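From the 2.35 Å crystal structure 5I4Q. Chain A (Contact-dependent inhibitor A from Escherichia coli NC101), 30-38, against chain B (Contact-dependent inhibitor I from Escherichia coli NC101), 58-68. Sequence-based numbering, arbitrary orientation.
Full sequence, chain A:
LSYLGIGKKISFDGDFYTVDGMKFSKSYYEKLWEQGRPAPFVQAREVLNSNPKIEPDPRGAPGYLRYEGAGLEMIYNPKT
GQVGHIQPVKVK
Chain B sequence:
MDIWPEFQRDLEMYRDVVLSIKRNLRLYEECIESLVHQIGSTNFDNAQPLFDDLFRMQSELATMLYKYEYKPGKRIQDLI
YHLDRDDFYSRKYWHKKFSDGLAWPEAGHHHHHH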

# COMPACT_ATOMS: atom_id res chain seq x y z
N GLU A 30 6.89 -11.99 24.96
CA GLU A 30 7.77 -11.82 23.80
C GLU A 30 6.97 -11.72 22.52
O GLU A 30 7.36 -10.99 21.57
CB GLU A 30 8.80 -12.96 23.78
CG GLU A 30 9.70 -12.82 24.99
CD GLU A 30 10.67 -13.98 25.24
OE1 GLU A 30 10.64 -14.96 24.48
OE2 GLU A 30 11.47 -13.90 26.22
N LYS A 31 5.85 -12.43 22.49
CA LYS A 31 5.00 -12.48 21.31
C LYS A 31 4.42 -11.09 21.04
O LYS A 31 4.36 -10.67 19.93
CB LYS A 31 3.86 -13.45 21.54
CG LYS A 31 3.02 -13.74 20.30
CD LYS A 31 1.73 -14.49 20.67
CE LYS A 31 0.84 -14.61 19.46
NZ LYS A 31 -0.26 -15.61 19.55
N LEU A 32 3.98 -10.41 22.08
CA LEU A 32 3.40 -9.09 21.94
C LEU A 32 4.38 -8.11 21.36
O LEU A 32 4.11 -7.51 20.35
CB LEU A 32 2.86 -8.66 23.29
CG LEU A 32 1.56 -9.32 23.74
CD1 LEU A 32 1.25 -8.89 25.15
CD2 LEU A 32 0.35 -8.94 22.94
N TRP A 33 5.59 -8.03 21.88
CA TRP A 33 6.60 -7.15 21.22
C TRP A 33 6.89 -7.55 19.77
O TRP A 33 7.00 -6.73 18.90
CB TRP A 33 7.91 -7.22 21.98
CG TRP A 33 7.88 -6.46 23.29
CD1 TRP A 33 7.50 -6.94 24.52
CD2 TRP A 33 8.34 -5.12 23.50
NE1 TRP A 33 7.70 -5.94 25.48
CE2 TRP A 33 8.22 -4.83 24.86
CE3 TRP A 33 8.85 -4.15 22.65
CZ2 TRP A 33 8.56 -3.60 25.39
CZ3 TRP A 33 9.21 -2.91 23.19
CH2 TRP A 33 9.06 -2.65 24.53
N GLU A 34 6.98 -8.84 19.53
CA GLU A 34 7.29 -9.35 18.23
C GLU A 34 6.19 -9.06 17.25
O GLU A 34 6.47 -8.81 16.14
CB GLU A 34 7.56 -10.84 18.33
CG GLU A 34 8.34 -11.39 17.16
CD GLU A 34 8.58 -12.90 17.32
OE1 GLU A 34 8.11 -13.48 18.33
OE2 GLU A 34 9.22 -13.51 16.41
N GLN A 35 4.95 -9.05 17.66
CA GLN A 35 3.85 -8.85 16.71
C GLN A 35 3.49 -7.39 16.47
O GLN A 35 2.53 -7.08 15.76
CB GLN A 35 2.59 -9.43 17.23
CG GLN A 35 2.47 -10.89 17.14
CD GLN A 35 1.00 -11.28 17.38
OE1 GLN A 35 0.20 -10.44 17.83
NE2 GLN A 35 0.65 -12.53 17.06
N GLY A 36 4.22 -6.48 17.07
CA GLY A 36 3.95 -5.09 16.85
C GLY A 36 2.99 -4.51 17.87
O GLY A 36 2.37 -3.48 17.58
N ARG A 37 2.89 -5.16 19.04
CA ARG A 37 2.11 -4.63 20.16
C ARG A 37 3.00 -4.41 21.39
O ARG A 37 2.92 -5.15 22.38
CB ARG A 37 0.95 -5.54 20.48
CG ARG A 37 -0.14 -5.43 19.41
CD ARG A 37 -0.73 -6.77 19.06
NE ARG A 37 -1.76 -7.17 20.01
CZ ARG A 37 -2.46 -8.28 19.90
NH1 ARG A 37 -2.25 -9.13 18.89
NH2 ARG A 37 -3.36 -8.56 20.81
N PRO A 38 3.91 -3.44 21.30
CA PRO A 38 4.91 -3.27 22.33
C PRO A 38 4.35 -2.69 23.62
O PRO A 38 3.20 -2.24 23.69
CB PRO A 38 5.90 -2.29 21.70
CG PRO A 38 5.03 -1.49 20.75
CD PRO A 38 4.12 -2.50 20.17
N GLN B 58 -3.44 -16.79 12.45
CA GLN B 58 -3.98 -15.61 13.04
C GLN B 58 -2.84 -14.71 13.50
O GLN B 58 -2.90 -13.52 13.32
CB GLN B 58 -4.94 -15.96 14.19
CG GLN B 58 -5.57 -14.78 14.96
CD GLN B 58 -4.63 -14.02 15.87
OE1 GLN B 58 -3.58 -14.52 16.28
NE2 GLN B 58 -4.98 -12.79 16.19
N SER B 59 -1.80 -15.30 14.08
CA SER B 59 -0.65 -14.53 14.62
C SER B 59 0.06 -13.81 13.55
O SER B 59 0.47 -12.67 13.74
CB SER B 59 0.32 -15.39 15.40
OG SER B 59 -0.37 -15.90 16.54
N GLU B 60 0.16 -14.43 12.38
CA GLU B 60 0.81 -13.78 11.30
C GLU B 60 -0.08 -12.65 10.78
O GLU B 60 0.43 -11.62 10.34
CB GLU B 60 1.10 -14.80 10.20
CG GLU B 60 2.13 -15.82 10.60
CD GLU B 60 2.15 -17.10 9.73
OE1 GLU B 60 1.39 -17.21 8.75
OE2 GLU B 60 2.97 -18.00 10.02
N LEU B 61 -1.41 -12.89 10.75
CA LEU B 61 -2.32 -11.86 10.27
C LEU B 61 -2.35 -10.69 11.25
O LEU B 61 -2.44 -9.55 10.85
CB LEU B 61 -3.70 -12.41 10.04
CG LEU B 61 -3.80 -13.31 8.81
CD1 LEU B 61 -5.02 -14.16 8.90
CD2 LEU B 61 -3.84 -12.59 7.49
N ALA B 62 -2.21 -10.97 12.53
CA ALA B 62 -2.09 -9.91 13.53
C ALA B 62 -0.79 -9.09 13.35
O ALA B 62 -0.81 -7.87 13.51
CB ALA B 62 -2.16 -10.54 14.90
N THR B 63 0.31 -9.76 12.98
CA THR B 63 1.55 -9.08 12.72
C THR B 63 1.36 -8.16 11.52
O THR B 63 1.85 -7.01 11.47
CB THR B 63 2.70 -10.09 12.51
OG1 THR B 63 2.83 -10.91 13.67
CG2 THR B 63 4.02 -9.41 12.32
N MSE B 64 0.64 -8.64 10.53
CA MSE B 64 0.37 -7.79 9.39
C MSE B 64 -0.36 -6.52 9.79
O MSE B 64 -0.06 -5.45 9.29
CB MSE B 64 -0.51 -8.59 8.46
CG MSE B 64 -1.10 -7.69 7.39
SE MSE B 64 -2.44 -8.75 6.37
CE MSE B 64 -3.91 -8.64 7.71
N LEU B 65 -1.37 -6.66 10.64
CA LEU B 65 -2.22 -5.53 11.02
C LEU B 65 -1.43 -4.51 11.89
O LEU B 65 -1.48 -3.30 11.67
CB LEU B 65 -3.45 -6.06 11.79
CG LEU B 65 -4.45 -5.01 12.30
CD1 LEU B 65 -4.90 -4.14 11.14
CD2 LEU B 65 -5.65 -5.67 13.00
N TYR B 66 -0.70 -5.01 12.86
CA TYR B 66 -0.12 -4.14 13.89
C TYR B 66 1.28 -3.77 13.57
O TYR B 66 1.62 -2.64 13.74
CB TYR B 66 -0.21 -4.81 15.26
CG TYR B 66 -1.62 -5.04 15.69
CD1 TYR B 66 -2.48 -3.99 15.91
CD2 TYR B 66 -2.09 -6.31 15.86
CE1 TYR B 66 -3.80 -4.21 16.28
CE2 TYR B 66 -3.41 -6.55 16.22
CZ TYR B 66 -4.26 -5.51 16.42
OH TYR B 66 -5.55 -5.80 16.82
N LYS B 67 2.12 -4.67 13.05
CA LYS B 67 3.49 -4.26 12.74
C LYS B 67 3.59 -3.50 11.43
O LYS B 67 4.30 -2.52 11.35
CB LYS B 67 4.41 -5.45 12.72
CG LYS B 67 5.88 -5.12 12.75
CD LYS B 67 6.69 -6.39 12.96
CE LYS B 67 8.14 -6.20 12.57
NZ LYS B 67 8.73 -5.03 13.28
N TYR B 68 2.93 -3.97 10.38
CA TYR B 68 3.11 -3.39 9.06
C TYR B 68 1.95 -2.49 8.69
O TYR B 68 2.00 -1.87 7.70
CB TYR B 68 3.28 -4.50 8.02
CG TYR B 68 4.48 -5.30 8.30
CD1 TYR B 68 5.73 -4.80 8.03
CD2 TYR B 68 4.38 -6.55 8.88
CE1 TYR B 68 6.85 -5.48 8.38
CE2 TYR B 68 5.50 -7.26 9.19
CZ TYR B 68 6.72 -6.71 8.95
OH TYR B 68 7.84 -7.41 9.24
O HOH W 1 -2.05 -13.28 18.00
O HOH W 2 -3.26 -16.42 18.50

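This is a small, closely packed contact in which the end of a chain A helix and the turn after it lie against one side of a chain B helix, with a single direct hydrogen bond and two bridging waters at one end. The two stretches together bury 402 Å².

The direct bond joins Lys31(A) to Ser59(B). Lys31(A) NZ donates to Ser59(B) OG at 3.0 Å. The CA-to-CB bond of Lys31(A) points sideways, but all four chi angles are t. The extended chain therefore carries the amine across to the serine.

Two waters widen this polar end. Water 1 accepts from Gln35(A) NE2 at 3.0 Å and, weakly, from Lys31(A) NZ at 3.3 Å. It lies 2.6 Å from Gln58(B) OE1. Water 2 lies 2.9 Å from Gln58(B) OE1; its bond from Lys31(A) NZ, at 3.3 Å, is weak. Gln58(B) makes no direct contact within 4.5 Å, so the waters link it to chain A.

Gln35(A) has the most area covered by the opposing stretch, 91 Å². Its side chain lies along the chain B helix. Gln35(A) CG is 3.5 Å from Thr63(B) OG1, and Gln35(A) OE1 is 3.8 Å from Ala62(B) CB. Gln35(A) NE2 comes within 3.3 Å of Ser59(B) O, but the angle is poor and no hydrogen bond forms. That carbonyl is already engaged inside its own helix. It accepts from Thr63(B) N at 3.0 Å and from Thr63(B) OG1 at 2.9 Å.

Gly36(A) is where the CA atoms of the two stretches come nearest, with its CA 4.2 Å from Lys67(B) CA. It ends the chain A helix in a Schellman motif. Arg37(A) N bonds back to Leu32(A) O at 3.0 Å, and Gly36(A) N makes a weak bond to Trp33(A) O at 3.3 Å. The phi of Gly36(A) is positive, 92°. At these backbone angles a CB would be jammed against the preceding carbonyl oxygen, which by itself calls for glycine. The partner adds a second restriction: an ideal CB would point toward chain B and sit 2.7 Å from Lys67(B) N, a clash. Gly36(A) O lies 3.7 Å from Tyr66(B) CB.

Arg37(A) and Tyr66(B) pack beside this turn. The CA-to-CB bond of Tyr66(B) points toward chain A, and the residue has 66 Å² covered. Arg37(A) CG lies over one face of its ring, and Arg37(A) CD is 3.5 Å from Tyr66(B) CD2. In return, Tyr66(B) CE2 lies over one face of the guanidinium. The contact thus uses the aliphatic part of the arginine as well as its flat end. Arg37(A) NH1 and NH2 find hydrogen bonds elsewhere in the structure. The CA-to-CB bond of Ala62(B) points toward chain A, and Ala62(B) CB is 4.2 Å from Arg37(A) NH1. This methyl thus touches both Gln35(A) and Arg37(A).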